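Local structure of peptidase family U32 (Geobacillus thermoleovorans, 4HE6) at residues A[21-26]-A[70-75]; A[30-35]-A[51-56]; A[34-39]-A[83-88]; A[46-51]-A[74-79]. The protein is of unknown function but forms the C-terminal domain of a putative U32-family peptidase. One frame throughout, in Å; residues are numbered along the deposited sequence. Where two conformers were deposited one is given.

Overall arrangement
From the N terminus, the first paired segment, strand 21-26, meets strand 70-74 in interaction 1, closing a long loop. Nested within it, interaction 2 closes a shorter one, where the turn after strand 21-26 packs on residues 51-53. Interaction 3 pairs strand 35-39 with strand 84-87, closes a second long loop and crosses interaction 1. Interaction 4, nested inside interaction 3, closes another short loop, crosses interaction 2 and ends on the same stretch as interaction 1, tying edge strand 46-49 to the residues after strand 70-74. Interactions 1 and 3 pair strands of one antiparallel sheet, while 2 and 4 fasten a turn and a loop to it; Phe38, Phe73 and Met85 meet between 1 and 3.

Interaction 1 of 4, residues A[21-26]-A[70-75]; sequences IATVQQ and IVKFKV
Ala22 with Phe73, and Val24 with Val71, are the hydrogen-bonded pairs of an antiparallel beta ladder that joins strand 21-26 to strand 70-74 within the domain's sheet. The strand directions differ by 154°. Each pair exchanges two backbone bonds. Val24 N to Val71 O is short, at 2.8 Å, and its reciprocal bond is as short; both are nearly straight. Phe73 N to Ala22 O is longer, at 3.2 Å. Weak CA-H...O contacts supplement these, such as Lys72 CA to Ala22 O at 3.2 Å.

The buried apolar contacts lie on the face carrying Ala22, Val24, Val71 and Phe73. The Phe73 ring crosses Val24 at a slant, with CE1 3.8 Å from Val24 CG2. Beyond the ladder this ring packs on Phe38 and Ile50. Alanine suits position 22 because Val75 closes over it, CG1 lying 3.7 Å from Ala22 CB.

The other face is partly open to solvent and mixes polar and branched residues. Lys72 and Thr23 run side by side, pointing the same way, and Lys72 CE lies 3.5 Å from Thr23 OG1. Trp54 borders the same lysine. An alanine in place of Lys72 would still meet Ile21 CG2 through CB, but it would probably leave Thr23 OG1 without the methylenes that lie alongside it. On the same face two methyls meet more tightly than usual: Thr23 CG2 and Ile70 CG2, each anti to its own backbone N, are 3.4 Å apart.

Interaction 2 of 4, residues A[30-35]-A[51-56]; sequences FRPGDE and EKIWDE
Pro32 and Ile53 meet with their side chains at about a right angle, the pyrrolidine ring lying across the isoleucine. The terminal methyl does most of the touching, on the branch whose CG1 is anti to the carbonyl carbon (chi1 -56°): Ile53 CD1 is 3.7 Å from Pro32 CD. The same methyl is 3.8 Å from Phe30 CE1, and here the isoleucine crosses the aromatic side chain at a slant. One methyl thus touches both rings, which suits a long, branched apolar residue. Farther along the proline, CB lies 3.7 Å from Glu51 O and CG 4.1 Å from Lys52 CA, extending the contact to backbone. Phe30 is buried and also packs on Val71, Ala64 and Met85, while Pro32 is partly exposed.

The proline is held by its own segment. Asp34 N bonds to Arg31 O at 3.0 Å, and Asp34 OD2 takes the Arg31 N-H at 2.8 Å from above the carboxylate plane. Gly33 has phi 94°, where a side chain would collide with the carbonyl oxygen of Pro32. Proline followed by glycine at the two central positions, closed by Asp34 N to Arg31 O, is the classic pattern of a type II beta turn.

Interaction 3 of 4, residues A[34-39]-A[83-88]; sequences DEVEFF and NMMRKE
Two neighbouring strands of the antiparallel sheet, 35-39 and 84-87, pair here, with Phe39 opposite Met84 and Glu37 opposite Arg86 in hydrogen-bonded pairs. The Phe39 ring is sandwiched. On one face the Arg86 guanidinium lies flat, 3.6 Å between centres with planes 8° apart, a stacked cation-pi contact; on the other Met84 CB sits over the rim, 3.5 Å from Phe39 CZ. Phe39 CG, between its backbone N and carbonyl carbon (chi1 65°), holds the ring between these two side chains.

Arg86 also bonds side-on to Glu37. Its NE reaches Glu37 OE2 at 2.8 Å, nearly along the C-O axis, and NH2 meets the same oxygen at 2.9 Å from above the carboxylate plane. The stack and this salt bridge fix the rotation of the guanidinium, whose charge probably eases repulsion between Glu37 and Glu88.

The face bearing Phe38 and Met85 is buried. Met85 CG lies over the Phe38 ring, while SD approaches obliquely, 3.6 Å from Phe38 CZ, a Met-aromatic contact that suits a pliable thioether beside a rigid ring.

At the ladder's end a water links Asp34 OD2, at 2.7 Å, to Lys87 NZ, at 3.2 Å; OD2 also accepts from Arg31 N, and NZ bonds to His29 O. A partly exposed face mixing charged, aromatic and thioether side chains, backed by a buried apolar one, is the amphipathic pattern of antiparallel strands that cover a hydrophobic core.

Interaction 4 of 4, residues A[46-51]-A[74-79]; sequences FTQVIE and KVKRPL
Gln48 reaches the backbone of residues 74-76 with both ends of its amide. Its chain runs extended beyond CG (chi2 171°), which places CD beside that backbone. Its OE1 accepts Lys76 N at 2.9 Å, and its NE2 donates to Lys74 O at 3.1 Å, in the carbonyl plane and on a lone pair. Gln48 NE2 also bonds to Val49 O at 3.0 Å, which steadies the amide. Beside it, Phe46 and Arg77 slide past each other in opposite directions. Arg77 CB lies over the Phe46 ring, 3.9 Å from its centroid, in a CH-pi contact. The guanidinium passes over Phe46 CB, its plane 14° from that of the ring. At the ring's edge stands Leu79 CD2, 3.7 Å from Phe46 CE2.

In the second shell a water joins Lys74 O to Glu51 N, Arg77 NH1 forms a salt bridge with Glu44, and the Phe46 ring meets that of Phe38.

A leucine in place of Gln48 would probably leave Lys76 N without its acceptor, Lys74 O without the amide donor, and the loop freer to move. Since residues 74-79 form no ladder with 46-49, a primary amide, donor and acceptor in one, does what backbone pairing does elsewhere in the sheet.

Interaction 1 of 4, residues A[21-26]-A[70-75]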
# COMPACT_ATOMS: atom_id res chain seq x y z
N ILE A 21 -1.28 -8.49 -6.86
CA ILE A 21 -1.18 -8.40 -5.41
C ILE A 21 0.11 -7.72 -5.03
O ILE A 21 1.22 -8.16 -5.38
CB ILE A 21 -1.38 -9.75 -4.72
CG1 ILE A 21 -2.81 -10.23 -4.97
CG2 ILE A 21 -1.01 -9.62 -3.25
CD1 ILE A 21 -2.92 -11.71 -4.72
N ALA A 22 -0.04 -6.62 -4.28
CA ALA A 22 1.07 -5.89 -3.72
C ALA A 22 1.34 -6.30 -2.27
O ALA A 22 0.38 -6.63 -1.55
CB ALA A 22 0.82 -4.39 -3.75
N THR A 23 2.61 -6.26 -1.89
CA THR A 23 3.06 -6.45 -0.54
C THR A 23 3.54 -5.11 -0.03
O THR A 23 4.43 -4.47 -0.66
CB THR A 23 4.19 -7.49 -0.48
OG1 THR A 23 3.71 -8.71 -1.02
CG2 THR A 23 4.66 -7.70 0.95
N VAL A 24 2.95 -4.61 1.05
CA VAL A 24 3.18 -3.26 1.53
C VAL A 24 3.52 -3.28 3.02
O VAL A 24 2.86 -3.92 3.81
CB VAL A 24 1.91 -2.41 1.26
CG1 VAL A 24 2.05 -1.04 1.92
CG2 VAL A 24 1.64 -2.34 -0.22
N GLN A 25 4.57 -2.53 3.36
CA GLN A 25 4.94 -2.32 4.75
C GLN A 25 4.21 -1.09 5.24
O GLN A 25 4.40 0.01 4.75
CB GLN A 25 6.44 -2.18 4.86
CG GLN A 25 6.98 -1.98 6.28
CD GLN A 25 8.48 -1.76 6.27
OE1 GLN A 25 8.92 -0.78 5.65
NE2 GLN A 25 9.31 -2.61 6.89
N GLN A 26 3.32 -1.28 6.20
CA GLN A 26 2.53 -0.18 6.74
C GLN A 26 3.42 0.82 7.45
O GLN A 26 4.36 0.45 8.15
CB GLN A 26 1.48 -0.74 7.69
CG GLN A 26 0.42 0.24 8.19
CD GLN A 26 0.75 0.91 9.49
OE1 GLN A 26 1.89 1.20 9.80
NE2 GLN A 26 -0.30 1.20 10.28
N ILE A 70 3.60 -6.01 7.70
CA ILE A 70 3.53 -6.28 6.26
C ILE A 70 2.13 -6.77 5.91
O ILE A 70 1.59 -7.68 6.56
CB ILE A 70 4.60 -7.29 5.84
CG1 ILE A 70 6.01 -6.80 6.14
CG2 ILE A 70 4.42 -7.61 4.37
CD1 ILE A 70 7.09 -7.84 6.02
N VAL A 71 1.50 -6.14 4.93
CA VAL A 71 0.15 -6.51 4.53
C VAL A 71 0.15 -6.68 2.98
O VAL A 71 1.08 -6.26 2.28
CB VAL A 71 -0.91 -5.52 4.99
CG1 VAL A 71 -0.85 -5.39 6.51
CG2 VAL A 71 -0.76 -4.18 4.31
N LYS A 72 -0.91 -7.29 2.49
CA LYS A 72 -1.11 -7.56 1.07
C LYS A 72 -2.50 -7.14 0.65
O LYS A 72 -3.46 -7.25 1.42
CB LYS A 72 -0.89 -9.03 0.80
CG LYS A 72 0.53 -9.49 1.10
CD LYS A 72 0.76 -10.95 0.82
CE LYS A 72 2.24 -11.31 0.85
NZ LYS A 72 2.51 -12.39 -0.16
N PHE A 73 -2.62 -6.69 -0.59
CA PHE A 73 -3.88 -6.34 -1.18
C PHE A 73 -3.71 -6.17 -2.69
O PHE A 73 -2.59 -5.95 -3.18
CB PHE A 73 -4.51 -5.09 -0.56
CG PHE A 73 -3.65 -3.89 -0.45
CD1 PHE A 73 -2.79 -3.68 0.62
CD2 PHE A 73 -3.70 -2.91 -1.47
CE1 PHE A 73 -2.02 -2.56 0.70
CE2 PHE A 73 -2.91 -1.80 -1.37
CZ PHE A 73 -2.08 -1.60 -0.27
N LYS A 74 -4.80 -6.27 -3.40
CA LYS A 74 -4.82 -6.05 -4.83
C LYS A 74 -4.62 -4.58 -5.17
O LYS A 74 -5.21 -3.71 -4.52
CB LYS A 74 -6.14 -6.54 -5.43
CG LYS A 74 -6.17 -6.61 -6.91
CD LYS A 74 -5.93 -8.05 -7.42
CE LYS A 74 -6.98 -8.38 -8.47
NZ LYS A 74 -8.36 -7.97 -8.00
N VAL A 75 -3.82 -4.33 -6.21
CA VAL A 75 -3.68 -2.97 -6.72
C VAL A 75 -4.05 -2.92 -8.17
O VAL A 75 -3.98 -3.89 -8.94
CB VAL A 75 -2.25 -2.41 -6.45
CG1 VAL A 75 -2.01 -2.31 -4.90
CG2 VAL A 75 -1.18 -3.24 -7.13

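Interaction 2 of 4, residues A[30-35]-A[51-56]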
# COMPACT_ATOMS: atom_id res chain seq x y z
N PHE A 30 -4.34 2.47 7.57
CA PHE A 30 -5.21 2.50 6.44
C PHE A 30 -6.11 1.25 6.51
O PHE A 30 -5.80 0.29 7.22
CB PHE A 30 -4.47 2.57 5.09
CG PHE A 30 -3.51 1.45 4.80
CD1 PHE A 30 -3.97 0.33 4.10
CD2 PHE A 30 -2.21 1.50 5.17
CE1 PHE A 30 -3.07 -0.67 3.76
CE2 PHE A 30 -1.31 0.51 4.85
CZ PHE A 30 -1.76 -0.60 4.16
N ARG A 31 -7.24 1.31 5.80
CA ARG A 31 -8.22 0.21 5.95
C ARG A 31 -9.01 0.11 4.66
O ARG A 31 -9.04 1.02 3.82
CB ARG A 31 -9.13 0.50 7.11
CG ARG A 31 -10.11 1.64 6.89
CD ARG A 31 -11.01 1.89 8.10
NE ARG A 31 -11.88 3.03 7.79
CZ ARG A 31 -12.37 3.88 8.67
NH1 ARG A 31 -12.12 3.78 9.98
NH2 ARG A 31 -13.16 4.89 8.27
N PRO A 32 -9.70 -1.02 4.51
CA PRO A 32 -10.59 -1.18 3.33
C PRO A 32 -11.59 -0.04 3.23
O PRO A 32 -12.17 0.41 4.22
CB PRO A 32 -11.21 -2.57 3.52
CG PRO A 32 -10.20 -3.29 4.34
CD PRO A 32 -9.69 -2.24 5.33
N GLY A 33 -11.79 0.42 1.99
CA GLY A 33 -12.62 1.54 1.69
C GLY A 33 -11.89 2.85 1.60
O GLY A 33 -12.44 3.82 1.05
N ASP A 34 -10.66 2.91 2.12
CA ASP A 34 -9.89 4.13 2.02
C ASP A 34 -9.41 4.32 0.58
O ASP A 34 -9.12 3.36 -0.14
CB ASP A 34 -8.66 4.07 2.93
CG ASP A 34 -8.88 4.21 4.39
OD1 ASP A 34 -10.02 4.58 4.76
OD2 ASP A 34 -7.92 4.00 5.17
N GLU A 35 -9.26 5.59 0.22
CA GLU A 35 -8.59 5.94 -1.02
C GLU A 35 -7.11 6.22 -0.75
O GLU A 35 -6.77 6.97 0.18
CB GLU A 35 -9.20 7.18 -1.64
CG GLU A 35 -8.89 7.31 -3.12
CD GLU A 35 -9.64 6.35 -3.99
OE1 GLU A 35 -9.30 6.30 -5.21
OE2 GLU A 35 -10.54 5.66 -3.49
N GLU A 51 -9.56 -2.55 -1.34
CA GLU A 51 -10.74 -3.39 -1.30
C GLU A 51 -10.84 -4.25 -0.07
O GLU A 51 -11.92 -4.54 0.43
CB GLU A 51 -10.80 -4.35 -2.48
CG GLU A 51 -11.41 -3.67 -3.69
CD GLU A 51 -11.80 -4.64 -4.79
OE1 GLU A 51 -10.88 -4.85 -5.60
OE2 GLU A 51 -12.96 -5.12 -4.85
N LYS A 52 -9.72 -4.77 0.35
CA LYS A 52 -9.59 -5.92 1.26
C LYS A 52 -8.09 -6.08 1.56
O LYS A 52 -7.31 -5.89 0.64
CB LYS A 52 -10.09 -7.19 0.58
CG LYS A 52 -10.22 -8.34 1.55
CD LYS A 52 -11.11 -9.47 0.98
CE LYS A 52 -10.45 -10.12 -0.18
NZ LYS A 52 -11.34 -11.07 -0.88
N ILE A 53 -7.72 -6.40 2.78
CA ILE A 53 -6.31 -6.50 3.15
C ILE A 53 -6.10 -7.80 3.91
O ILE A 53 -6.94 -8.23 4.71
CB ILE A 53 -5.89 -5.33 4.11
CG1 ILE A 53 -6.19 -3.98 3.51
CG2 ILE A 53 -4.47 -5.51 4.62
CD1 ILE A 53 -6.15 -2.83 4.57
N TRP A 54 -4.95 -8.43 3.72
CA TRP A 54 -4.60 -9.64 4.45
C TRP A 54 -3.14 -9.56 4.86
O TRP A 54 -2.34 -8.82 4.31
CB TRP A 54 -4.92 -10.91 3.71
CG TRP A 54 -4.44 -11.07 2.31
CD1 TRP A 54 -3.35 -11.79 1.87
CD2 TRP A 54 -5.05 -10.53 1.12
NE1 TRP A 54 -3.24 -11.71 0.52
CE2 TRP A 54 -4.28 -10.93 0.04
CE3 TRP A 54 -6.16 -9.70 0.89
CZ2 TRP A 54 -4.56 -10.59 -1.30
CZ3 TRP A 54 -6.45 -9.37 -0.42
CH2 TRP A 54 -5.66 -9.81 -1.48
N ASP A 55 -2.81 -10.34 5.89
CA ASP A 55 -1.42 -10.44 6.34
C ASP A 55 -0.72 -11.59 5.57
O ASP A 55 -1.31 -12.25 4.73
CB ASP A 55 -1.39 -10.57 7.86
CG ASP A 55 -1.91 -11.87 8.38
OD1 ASP A 55 -2.10 -12.83 7.63
OD2 ASP A 55 -2.14 -11.91 9.60
N GLU A 56 0.56 -11.76 5.88
CA GLU A 56 1.33 -12.77 5.17
C GLU A 56 0.94 -14.18 5.53
O GLU A 56 1.38 -15.13 4.89
CB GLU A 56 2.83 -12.53 5.36
CG GLU A 56 3.22 -11.18 4.71
CD GLU A 56 4.70 -11.00 4.52
OE1 GLU A 56 5.49 -11.06 5.47
OE2 GLU A 56 5.02 -10.79 3.32

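Interaction 3 of 4, residues A[34-39]-A[83-88]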
# COMPACT_ATOMS: atom_id res chain seq x y z
N ASP A 34 -10.66 2.91 2.12
CA ASP A 34 -9.89 4.13 2.02
C ASP A 34 -9.41 4.32 0.58
O ASP A 34 -9.12 3.36 -0.14
CB ASP A 34 -8.66 4.07 2.93
CG ASP A 34 -8.88 4.21 4.39
OD1 ASP A 34 -10.02 4.58 4.76
OD2 ASP A 34 -7.92 4.00 5.17
N GLU A 35 -9.26 5.59 0.22
CA GLU A 35 -8.59 5.94 -1.02
C GLU A 35 -7.11 6.22 -0.75
O GLU A 35 -6.77 6.97 0.18
CB GLU A 35 -9.20 7.18 -1.64
CG GLU A 35 -8.89 7.31 -3.12
CD GLU A 35 -9.64 6.35 -3.99
OE1 GLU A 35 -9.30 6.30 -5.21
OE2 GLU A 35 -10.54 5.66 -3.49
N VAL A 36 -6.26 5.66 -1.61
CA VAL A 36 -4.83 5.83 -1.53
C VAL A 36 -4.29 6.26 -2.87
O VAL A 36 -4.90 6.08 -3.90
CB VAL A 36 -4.12 4.54 -1.01
CG1 VAL A 36 -4.62 4.17 0.37
CG2 VAL A 36 -4.30 3.42 -1.99
N GLU A 37 -3.09 6.80 -2.84
CA GLU A 37 -2.32 7.12 -4.03
C GLU A 37 -0.99 6.45 -3.95
O GLU A 37 -0.29 6.55 -2.93
CB GLU A 37 -2.12 8.65 -4.15
CG GLU A 37 -1.52 9.04 -5.50
CD GLU A 37 -1.22 10.50 -5.64
OE1 GLU A 37 -1.47 11.04 -6.74
OE2 GLU A 37 -0.74 11.15 -4.71
N PHE A 38 -0.60 5.77 -5.02
CA PHE A 38 0.73 5.25 -5.18
C PHE A 38 1.54 6.24 -6.00
O PHE A 38 1.05 6.85 -6.95
CB PHE A 38 0.71 3.88 -5.88
CG PHE A 38 0.17 2.80 -4.98
CD1 PHE A 38 -1.17 2.38 -5.06
CD2 PHE A 38 1.01 2.24 -4.03
CE1 PHE A 38 -1.58 1.37 -4.19
CE2 PHE A 38 0.54 1.22 -3.20
CZ PHE A 38 -0.75 0.78 -3.28
N PHE A 39 2.82 6.40 -5.58
CA PHE A 39 3.68 7.41 -6.21
C PHE A 39 5.12 6.99 -6.14
O PHE A 39 5.50 6.01 -5.49
CB PHE A 39 3.43 8.76 -5.55
CG PHE A 39 3.83 8.90 -4.10
CD1 PHE A 39 5.01 9.54 -3.74
CD2 PHE A 39 3.02 8.39 -3.10
CE1 PHE A 39 5.34 9.69 -2.42
CE2 PHE A 39 3.37 8.55 -1.76
CZ PHE A 39 4.52 9.19 -1.40
N ASN A 83 8.28 1.92 -4.44
CA ASN A 83 7.26 2.93 -4.58
C ASN A 83 6.55 3.13 -3.24
O ASN A 83 6.64 2.31 -2.36
CB ASN A 83 6.29 2.55 -5.70
CG ASN A 83 6.88 2.68 -7.13
OD1 ASN A 83 6.52 1.95 -8.01
ND2 ASN A 83 7.84 3.57 -7.40
N MET A 84 5.89 4.25 -3.13
CA MET A 84 5.27 4.66 -1.89
C MET A 84 3.77 4.80 -2.05
O MET A 84 3.22 4.91 -3.15
CB MET A 84 5.91 6.00 -1.49
CG MET A 84 7.43 6.02 -1.35
SD MET A 84 8.22 7.55 -0.80
CE MET A 84 7.64 7.77 0.87
N MET A 85 3.07 4.78 -0.92
CA MET A 85 1.63 4.89 -0.87
C MET A 85 1.24 5.92 0.18
O MET A 85 1.79 5.91 1.28
CB MET A 85 1.00 3.54 -0.45
CG MET A 85 -0.50 3.51 -0.61
SD MET A 85 -1.27 2.00 0.05
CE MET A 85 -1.31 2.44 1.78
N ARG A 86 0.30 6.80 -0.13
CA ARG A 86 -0.20 7.79 0.83
C ARG A 86 -1.71 7.79 0.78
O ARG A 86 -2.33 7.43 -0.21
CB ARG A 86 0.36 9.19 0.58
CG ARG A 86 0.13 9.73 -0.81
CD ARG A 86 0.77 11.10 -1.06
NE ARG A 86 0.91 11.36 -2.51
CZ ARG A 86 1.96 11.88 -3.11
NH1 ARG A 86 3.06 12.27 -2.48
NH2 ARG A 86 1.95 12.06 -4.45
N LYS A 87 -2.33 8.19 1.88
CA LYS A 87 -3.76 8.44 1.76
C LYS A 87 -4.14 9.56 0.80
O LYS A 87 -3.43 10.56 0.82
CB LYS A 87 -4.24 8.75 3.19
CG LYS A 87 -4.03 7.50 4.03
CD LYS A 87 -5.21 6.59 4.03
CE LYS A 87 -6.21 6.80 5.14
NZ LYS A 87 -5.61 7.01 6.47
N GLU A 88 -5.24 9.44 0.04
CA GLU A 88 -5.69 10.42 -0.98
C GLU A 88 -6.91 11.11 -0.42
O GLU A 88 -7.92 10.44 -0.23
CB GLU A 88 -6.12 9.77 -2.31
CG GLU A 88 -6.61 10.67 -3.42
CD GLU A 88 -5.55 11.48 -4.15
OE1 GLU A 88 -4.37 11.38 -3.77
OE2 GLU A 88 -5.79 12.24 -5.11
O HOH W 1 -7.60 4.86 7.76

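Interaction 4 of 4, residues A[46-51]-A[74-79]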
# COMPACT_ATOMS: atom_id res chain seq x y z
N PHE A 46 -1.07 7.06 -9.25
CA PHE A 46 -2.47 6.69 -9.47
C PHE A 46 -3.14 6.45 -8.13
O PHE A 46 -2.51 6.15 -7.11
CB PHE A 46 -2.60 5.46 -10.38
CG PHE A 46 -2.14 4.17 -9.76
CD1 PHE A 46 -2.99 3.31 -9.09
CD2 PHE A 46 -0.79 3.81 -9.86
CE1 PHE A 46 -2.52 2.12 -8.51
CE2 PHE A 46 -0.33 2.61 -9.32
CZ PHE A 46 -1.18 1.77 -8.68
N THR A 47 -4.45 6.61 -8.15
CA THR A 47 -5.27 6.41 -6.96
C THR A 47 -6.12 5.16 -7.09
O THR A 47 -6.44 4.74 -8.21
CB THR A 47 -6.19 7.62 -6.66
OG1 THR A 47 -7.02 7.84 -7.81
CG2 THR A 47 -5.37 8.85 -6.36
N GLN A 48 -6.49 4.60 -5.97
CA GLN A 48 -7.42 3.48 -5.94
C GLN A 48 -8.05 3.39 -4.56
O GLN A 48 -7.55 3.94 -3.57
CB GLN A 48 -6.74 2.15 -6.26
CG GLN A 48 -5.81 1.67 -5.16
CD GLN A 48 -5.35 0.26 -5.43
OE1 GLN A 48 -4.53 0.05 -6.31
NE2 GLN A 48 -5.87 -0.68 -4.65
N VAL A 49 -9.13 2.60 -4.51
CA VAL A 49 -9.70 2.16 -3.23
C VAL A 49 -9.00 0.90 -2.81
O VAL A 49 -8.64 0.03 -3.61
CB VAL A 49 -11.24 1.94 -3.35
CG1 VAL A 49 -11.62 0.81 -4.30
CG2 VAL A 49 -11.82 1.73 -1.96
N ILE A 50 -8.78 0.75 -1.52
CA ILE A 50 -8.32 -0.49 -0.91
C ILE A 50 -9.51 -1.39 -0.69
O ILE A 50 -10.44 -1.03 0.03
CB ILE A 50 -7.62 -0.24 0.43
CG1 ILE A 50 -6.48 0.81 0.35
CG2 ILE A 50 -7.24 -1.59 1.06
CD1 ILE A 50 -5.20 0.26 -0.03
N GLU A 51 -9.56 -2.55 -1.34
CA GLU A 51 -10.74 -3.39 -1.30
C GLU A 51 -10.84 -4.25 -0.07
O GLU A 51 -11.92 -4.54 0.43
CB GLU A 51 -10.80 -4.35 -2.48
CG GLU A 51 -11.41 -3.67 -3.69
CD GLU A 51 -11.80 -4.64 -4.79
OE1 GLU A 51 -10.88 -4.85 -5.60
OE2 GLU A 51 -12.96 -5.12 -4.85
N LYS A 74 -4.80 -6.27 -3.40
CA LYS A 74 -4.82 -6.05 -4.83
C LYS A 74 -4.62 -4.58 -5.17
O LYS A 74 -5.21 -3.71 -4.52
CB LYS A 74 -6.14 -6.54 -5.43
CG LYS A 74 -6.17 -6.61 -6.91
CD LYS A 74 -5.93 -8.05 -7.42
CE LYS A 74 -6.98 -8.38 -8.47
NZ LYS A 74 -8.36 -7.97 -8.00
N VAL A 75 -3.82 -4.33 -6.21
CA VAL A 75 -3.68 -2.97 -6.72
C VAL A 75 -4.05 -2.92 -8.17
O VAL A 75 -3.98 -3.89 -8.94
CB VAL A 75 -2.25 -2.41 -6.45
CG1 VAL A 75 -2.01 -2.31 -4.90
CG2 VAL A 75 -1.18 -3.24 -7.13
N LYS A 76 -4.41 -1.70 -8.61
CA LYS A 76 -5.00 -1.50 -9.91
C LYS A 76 -4.06 -1.29 -11.08
O LYS A 76 -4.47 -1.39 -12.24
CB LYS A 76 -5.98 -0.28 -9.80
CG LYS A 76 -7.23 -0.66 -9.05
CD LYS A 76 -8.03 -1.79 -9.62
CE LYS A 76 -8.44 -1.67 -11.07
NZ LYS A 76 -9.15 -2.85 -11.66
N ARG A 77 -2.80 -1.01 -10.77
CA ARG A 77 -1.74 -0.91 -11.80
C ARG A 77 -0.48 -1.49 -11.22
O ARG A 77 -0.37 -1.60 -9.99
CB ARG A 77 -1.46 0.53 -12.18
CG ARG A 77 -2.65 1.36 -12.63
CD ARG A 77 -2.18 2.70 -13.10
NE ARG A 77 -3.22 3.61 -13.48
CZ ARG A 77 -3.03 4.81 -14.01
NH1 ARG A 77 -1.80 5.26 -14.15
NH2 ARG A 77 -4.08 5.53 -14.33
N PRO A 78 0.47 -1.85 -12.08
CA PRO A 78 1.76 -2.34 -11.59
C PRO A 78 2.48 -1.34 -10.73
O PRO A 78 2.36 -0.11 -10.88
CB PRO A 78 2.54 -2.65 -12.87
CG PRO A 78 1.45 -2.97 -13.90
CD PRO A 78 0.37 -1.95 -13.57
N LEU A 79 3.26 -1.89 -9.79
CA LEU A 79 4.11 -1.19 -8.85
C LEU A 79 5.49 -1.79 -8.85
O LEU A 79 5.65 -2.98 -9.15
CB LEU A 79 3.54 -1.28 -7.42
CG LEU A 79 2.20 -0.59 -7.26
CD1 LEU A 79 1.61 -0.95 -5.88
CD2 LEU A 79 2.29 0.92 -7.40
O HOH W 2 -7.53 -3.75 -3.01